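Local coordinates for capsule biosynthesis protein CapD small chain (Bacillus anthracis, PDB 3G9K), which cleaves the poly-gamma-D-glutamate capsule and, as a transpeptidase, joins it by an amide bond to meso-diaminopimelic acid of the peptidoglycan, at residues T1-V5 and S15-T19; T58-P62 and G79-P83. The contacts are given in a common frame with arbitrary orientation. Residues are numbered along the deposited sequence.

Both interactions border the site that holds the bound glutamic acid of chain F. Interaction 1 brings the nucleophile T1, whose OG1 lies 2.7 Å from OXT of that ligand. Interaction 2 brings G79, whose N reaches the same OXT at 2.9 Å in a weak hydrogen bond. It also places N80 and R81 beside a second glutamic acid, chain E. The centres of the two contacts are about 11 Å apart. They touch directly through M60 and P62. SE of M60, modelled as selenomethionine, sits 3.1 Å from T17 OG1, and M60 CE packs on T19 CG2 at 3.7 Å. P62 CD meets T17 CG2 at 3.5 Å, so M60 and P62 pack against the strand that pairs with T1-V5.

Interaction 1. Residues T1-V5 and S15-T19; sequences TTHFV and SSTNT. With GLU (glutamic acid), chain F.
Residues T1-V5 run antiparallel to S15-T19; the axes of strands 2-5 and 15-19 approach to 4.8 Å, at 160° between their N-to-C directions. The register pairs T1 with T19, T2 with N18, H3 with T17, F4 with S16 and V5 with S15. T1 is the N-terminal catalytic nucleophile. Its m rotamer puts OG1 2.6 Å from T19 OG1, which donates a hydrogen bond to it. T1 OG1 also donates to OXT of glutamic acid F at 2.7 Å, and T1 N to its OE2 at 3.1 Å. R169 holds the same ligand. T2 and N18 form a hydrogen-bonded pair: T2 N to N18 O is 2.9 Å, N18 N to T2 O 3.0 Å. T2 OG1 bonds to E59 of the other chain. A nucleophile at the chain's own N-terminus, here leading into a hairpin's first strand, is characteristic of Ntn hydrolases, which include gamma-glutamyltransferases. H3 and T17 are a non-hydrogen-bonded pair, CA-CA 4.3 Å. The H3 ring, chi1 t, has S16 O over one face and S15 OG near its plane. F4 and S16 form the second hydrogen-bonded pair, F4 N to S16 O and S16 N to F4 O, both 3.0 Å. F4 takes chi1 p, bringing CZ to 3.5 Å from S16 CB. V5 and S15 are non-hydrogen-bonded, CA-CA 4.6 Å. Beyond strand 15-19 the sheet continues into a strand of the other CapD chain.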
loop_
_atom_site.group_PDB
_atom_site.type_symbol
_atom_site.label_atom_id
_atom_site.label_comp_id
_atom_site.label_asym_id
_atom_site.label_seq_id
_atom_site.Cartn_x
_atom_site.Cartn_y
_atom_site.Cartn_z
ATOM N N THR B 1 4.809 1.887 -4.165
ATOM C CA THR B 1 3.754 1.586 -3.146
ATOM C C THR B 1 3.878 0.118 -2.761
ATOM O O THR B 1 4.224 -0.719 -3.593
ATOM C CB THR B 1 2.375 1.920 -3.695
ATOM O OG1 THR B 1 2.432 3.250 -4.231
ATOM C CG2 THR B 1 1.241 1.817 -2.612
ATOM N N THR B 2 3.655 -0.159 -1.493
ATOM C CA THR B 2 3.682 -1.533 -0.966
ATOM C C THR B 2 2.537 -1.630 0.011
ATOM O O THR B 2 2.280 -0.664 0.717
ATOM C CB THR B 2 5.032 -1.845 -0.298
ATOM O OG1 THR B 2 5.193 -3.279 -0.152
ATOM C CG2 THR B 2 5.140 -1.143 1.055
ATOM N N HIS B 3 1.845 -2.779 0.023
ATOM C CA HIS B 3 0.805 -3.029 0.973
ATOM C C HIS B 3 1.125 -4.295 1.799
ATOM O O HIS B 3 1.474 -5.319 1.209
ATOM C CB HIS B 3 -0.517 -3.228 0.330
ATOM C CG HIS B 3 -1.603 -3.200 1.327
ATOM N ND1 HIS B 3 -2.154 -4.343 1.845
ATOM C CD2 HIS B 3 -2.153 -2.175 2.001
ATOM C CE1 HIS B 3 -3.003 -4.021 2.797
ATOM N NE2 HIS B 3 -3.033 -2.708 2.894
ATOM N N PHE B 4 1.016 -4.213 3.133
ATOM C CA PHE B 4 1.095 -5.417 3.988
ATOM C C PHE B 4 -0.101 -5.529 4.984
ATOM O O PHE B 4 -0.844 -4.577 5.238
ATOM C CB PHE B 4 2.483 -5.494 4.666
ATOM C CG PHE B 4 2.706 -4.426 5.696
ATOM C CD1 PHE B 4 3.219 -3.203 5.323
ATOM C CD2 PHE B 4 2.292 -4.612 7.029
ATOM C CE1 PHE B 4 3.423 -2.207 6.253
ATOM C CE2 PHE B 4 2.487 -3.650 7.968
ATOM C CZ PHE B 4 3.045 -2.419 7.584
ATOM N N VAL B 5 -0.297 -6.750 5.493
ATOM C CA VAL B 5 -1.336 -7.068 6.470
ATOM C C VAL B 5 -0.734 -7.977 7.527
ATOM O O VAL B 5 0.028 -8.902 7.193
ATOM C CB VAL B 5 -2.533 -7.769 5.804
ATOM C CG1 VAL B 5 -3.720 -7.899 6.815
ATOM C CG2 VAL B 5 -2.931 -6.996 4.515
ATOM N N SER B 15 -3.551 -3.111 8.544
ATOM C CA SER B 15 -3.496 -3.081 7.077
ATOM C C SER B 15 -2.846 -1.761 6.728
ATOM O O SER B 15 -3.419 -0.688 7.028
ATOM C CB SER B 15 -4.902 -3.174 6.523
ATOM O OG SER B 15 -4.929 -3.333 5.135
ATOM N N SER B 16 -1.673 -1.817 6.104
ATOM C CA SER B 16 -0.888 -0.591 5.884
ATOM C C SER B 16 -0.393 -0.510 4.456
ATOM O O SER B 16 0.044 -1.512 3.874
ATOM C CB SER B 16 0.251 -0.505 6.883
ATOM O OG SER B 16 1.106 0.587 6.578
ATOM N N THR B 17 -0.539 0.677 3.862
ATOM C CA THR B 17 0.138 0.946 2.588
ATOM C C THR B 17 1.101 2.145 2.645
ATOM O O THR B 17 0.761 3.227 3.080
ATOM C CB THR B 17 -0.836 0.773 1.309
ATOM O OG1 THR B 17 -0.479 1.598 0.179
ATOM C CG2 THR B 17 -2.290 0.718 1.615
ATOM N N ASN B 18 2.354 1.887 2.279
ATOM C CA ASN B 18 3.402 2.875 2.302
ATOM C C ASN B 18 3.889 3.143 0.889
ATOM O O ASN B 18 3.814 2.259 0.032
ATOM C CB ASN B 18 4.574 2.386 3.131
ATOM C CG ASN B 18 4.205 2.155 4.610
ATOM O OD1 ASN B 18 3.297 2.791 5.138
ATOM N ND2 ASN B 18 4.935 1.255 5.270
ATOM N N THR B 19 4.381 4.359 0.634
ATOM C CA THR B 19 4.767 4.691 -0.719
ATOM C C THR B 19 5.785 5.824 -0.857
ATOM O O THR B 19 5.990 6.625 0.067
ATOM C CB THR B 19 3.521 5.029 -1.526
ATOM O OG1 THR B 19 3.842 5.049 -2.921
ATOM C CG2 THR B 19 2.950 6.398 -1.091
HETATM N N GLU F . 1.471 5.132 -9.264
HETATM C CA GLU F . 1.682 3.991 -8.383
HETATM C C GLU F . 1.410 4.331 -6.903
HETATM O O GLU F . 1.986 5.296 -6.403
HETATM C CB GLU F . 3.124 3.516 -8.578
HETATM C CG GLU F . 3.690 2.675 -7.449
HETATM C CD GLU F . 3.079 1.304 -7.345
HETATM O OE1 GLU F . 1.961 1.088 -7.860
HETATM O OE2 GLU F . 3.737 0.462 -6.707
HETATM O OXT GLU F . 0.641 3.676 -6.162
#

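Interaction 2. Residues T58-P62 and G79-P83; sequences TFMAP and GNRIP. With GLU (glutamic acid), chain E; GLU (glutamic acid), chain F.
Packing holds T58-P62 against G79-P83, with no hydrogen bond between them. The CA-to-CB bond of F59 points toward G79-P83, with chi1 near -87°. Its CB is 3.1 Å from G79 O, and CD2 is 3.4 Å from N80 CA. N80 O lies over one ring face, and CD1 touches P83 CD at 3.9 Å. Y279 of the other CapD chain stacks on F59. I82 CD1 is 3.5 Å from M60 CA, and I82 CG2 is 3.6 Å from F59 O. Within 58-62, an ST turn forms as M60 N donates to T58 OG1 at 3.1 Å. Residues 80-81 are a 3-10 turn leading into the helix that continues past P83, and I82 N is hydrogen-bonded to G79 O at 3.2 Å. This turn carries part of the poly-gamma-D-glutamate site. G79 has positive phi, and a CB there would clash with glutamic acid E. G79 N makes a weak hydrogen bond to OXT of glutamic acid F, 2.9 Å. R81 NH2 donates to O of glutamic acid E at 3.3 Å, and R81 NE to F145 O.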
loop_
_atom_site.group_PDB
_atom_site.type_symbol
_atom_site.label_atom_id
_atom_site.label_comp_id
_atom_site.label_asym_id
_atom_site.label_seq_id
_atom_site.Cartn_x
_atom_site.Cartn_y
_atom_site.Cartn_z
ATOM N N THR B 58 -4.875 10.521 -2.494
ATOM C CA THR B 58 -4.309 9.252 -2.946
ATOM C C THR B 58 -5.396 8.208 -3.042
ATOM O O THR B 58 -6.385 8.227 -2.297
ATOM C CB THR B 58 -3.148 8.748 -2.023
ATOM O OG1 THR B 58 -2.713 7.448 -2.452
ATOM C CG2 THR B 58 -3.603 8.697 -0.597
ATOM N N PHE B 59 -5.223 7.298 -3.959
ATOM C CA PHE B 59 -6.154 6.241 -4.148
ATOM C C PHE B 59 -5.871 5.038 -3.257
ATOM O O PHE B 59 -6.600 4.091 -3.275
ATOM C CB PHE B 59 -6.170 5.843 -5.615
ATOM C CG PHE B 59 -7.123 6.654 -6.449
ATOM C CD1 PHE B 59 -8.444 6.339 -6.502
ATOM C CD2 PHE B 59 -6.688 7.728 -7.152
ATOM C CE1 PHE B 59 -9.295 7.077 -7.249
ATOM C CE2 PHE B 59 -7.554 8.472 -7.887
ATOM C CZ PHE B 59 -8.841 8.142 -7.938
HETATM N N MSE B 60 -4.789 5.089 -2.500
HETATM C CA MSE B 60 -4.486 4.054 -1.497
HETATM C C MSE B 60 -5.672 3.840 -0.563
HETATM O O MSE B 60 -6.306 4.807 -0.134
HETATM C CB MSE B 60 -3.240 4.423 -0.686
HETATM C CG MSE B 60 -1.917 4.367 -1.469
HETATM SE SE MSE B 60 -0.414 4.687 -0.268
HETATM C CE MSE B 60 -0.549 6.626 0.010
ATOM N N ALA B 61 -5.943 2.599 -0.235
ATOM C CA ALA B 61 -7.092 2.244 0.550
ATOM C C ALA B 61 -6.954 0.978 1.416
ATOM O O ALA B 61 -7.632 0.036 1.212
ATOM C CB ALA B 61 -8.276 2.148 -0.319
ATOM N N PRO B 62 -6.084 1.009 2.408
ATOM C CA PRO B 62 -5.975 -0.130 3.337
ATOM C C PRO B 62 -7.346 -0.332 3.990
ATOM O O PRO B 62 -8.005 0.644 4.334
ATOM C CB PRO B 62 -4.910 0.313 4.339
ATOM C CG PRO B 62 -4.858 1.849 4.185
ATOM C CD PRO B 62 -5.232 2.142 2.791
ATOM N N GLY B 79 -1.748 2.921 -7.623
ATOM C CA GLY B 79 -2.091 4.309 -7.961
ATOM C C GLY B 79 -3.568 4.528 -8.149
ATOM O O GLY B 79 -4.374 4.005 -7.388
ATOM N N ASN B 80 -3.957 5.228 -9.220
ATOM C CA ASN B 80 -5.380 5.505 -9.436
ATOM C C ASN B 80 -6.230 4.296 -9.840
ATOM O O ASN B 80 -7.440 4.454 -10.052
ATOM C CB ASN B 80 -5.594 6.693 -10.420
ATOM C CG ASN B 80 -5.062 6.419 -11.833
ATOM O OD1 ASN B 80 -4.913 5.270 -12.254
ATOM N ND2 ASN B 80 -4.814 7.491 -12.582
ATOM N N ARG B 81 -5.620 3.107 -9.921
ATOM C CA ARG B 81 -6.318 1.861 -10.271
ATOM C C ARG B 81 -6.747 1.056 -9.040
ATOM O O ARG B 81 -7.550 0.128 -9.147
ATOM C CB ARG B 81 -5.433 1.006 -11.191
ATOM C CG ARG B 81 -5.212 1.701 -12.513
ATOM C CD ARG B 81 -4.169 1.154 -13.387
ATOM N NE ARG B 81 -2.924 0.826 -12.712
ATOM C CZ ARG B 81 -1.910 1.654 -12.482
ATOM N NH1 ARG B 81 -1.983 2.932 -12.782
ATOM N NH2 ARG B 81 -0.825 1.195 -11.886
ATOM N N ILE B 82 -6.252 1.447 -7.863
ATOM C CA ILE B 82 -6.385 0.623 -6.668
ATOM C C ILE B 82 -7.796 0.109 -6.435
ATOM O O ILE B 82 -7.983 -1.098 -6.272
ATOM C CB ILE B 82 -5.829 1.336 -5.421
ATOM C CG1 ILE B 82 -4.273 1.331 -5.465
ATOM C CG2 ILE B 82 -6.350 0.634 -4.141
ATOM C CD1 ILE B 82 -3.605 2.217 -4.396
ATOM N N PRO B 83 -8.795 1.013 -6.367
ATOM C CA PRO B 83 -10.145 0.495 -6.124
ATOM C C PRO B 83 -10.737 -0.284 -7.280
ATOM O O PRO B 83 -11.583 -1.128 -7.060
ATOM C CB PRO B 83 -10.954 1.733 -5.819
ATOM C CG PRO B 83 -10.244 2.819 -6.458
ATOM C CD PRO B 83 -8.777 2.478 -6.433
HETATM N N GLU E . 1.148 6.059 -12.857
HETATM C CA GLU E . 1.303 6.281 -11.384
HETATM C C GLU E . 1.145 5.001 -10.549
HETATM O O GLU E . 0.699 3.955 -11.045
HETATM C CB GLU E . 0.334 7.350 -10.877
HETATM C CG GLU E . -1.101 6.892 -10.689
HETATM C CD GLU E . -1.876 7.873 -9.837
HETATM O OE1 GLU E . -1.463 8.095 -8.671
HETATM O OE2 GLU E . -2.883 8.433 -10.340
HETATM N N GLU F . 1.471 5.132 -9.264
HETATM C CA GLU F . 1.682 3.991 -8.383
HETATM C C GLU F . 1.410 4.331 -6.903
HETATM O O GLU F . 1.986 5.296 -6.403
HETATM C CB GLU F . 3.124 3.516 -8.578
HETATM C CG GLU F . 3.690 2.675 -7.449
HETATM C CD GLU F . 3.079 1.304 -7.345
HETATM O OE1 GLU F . 1.961 1.088 -7.860
HETATM O OE2 GLU F . 3.737 0.462 -6.707
HETATM O OXT GLU F . 0.641 3.676 -6.162
#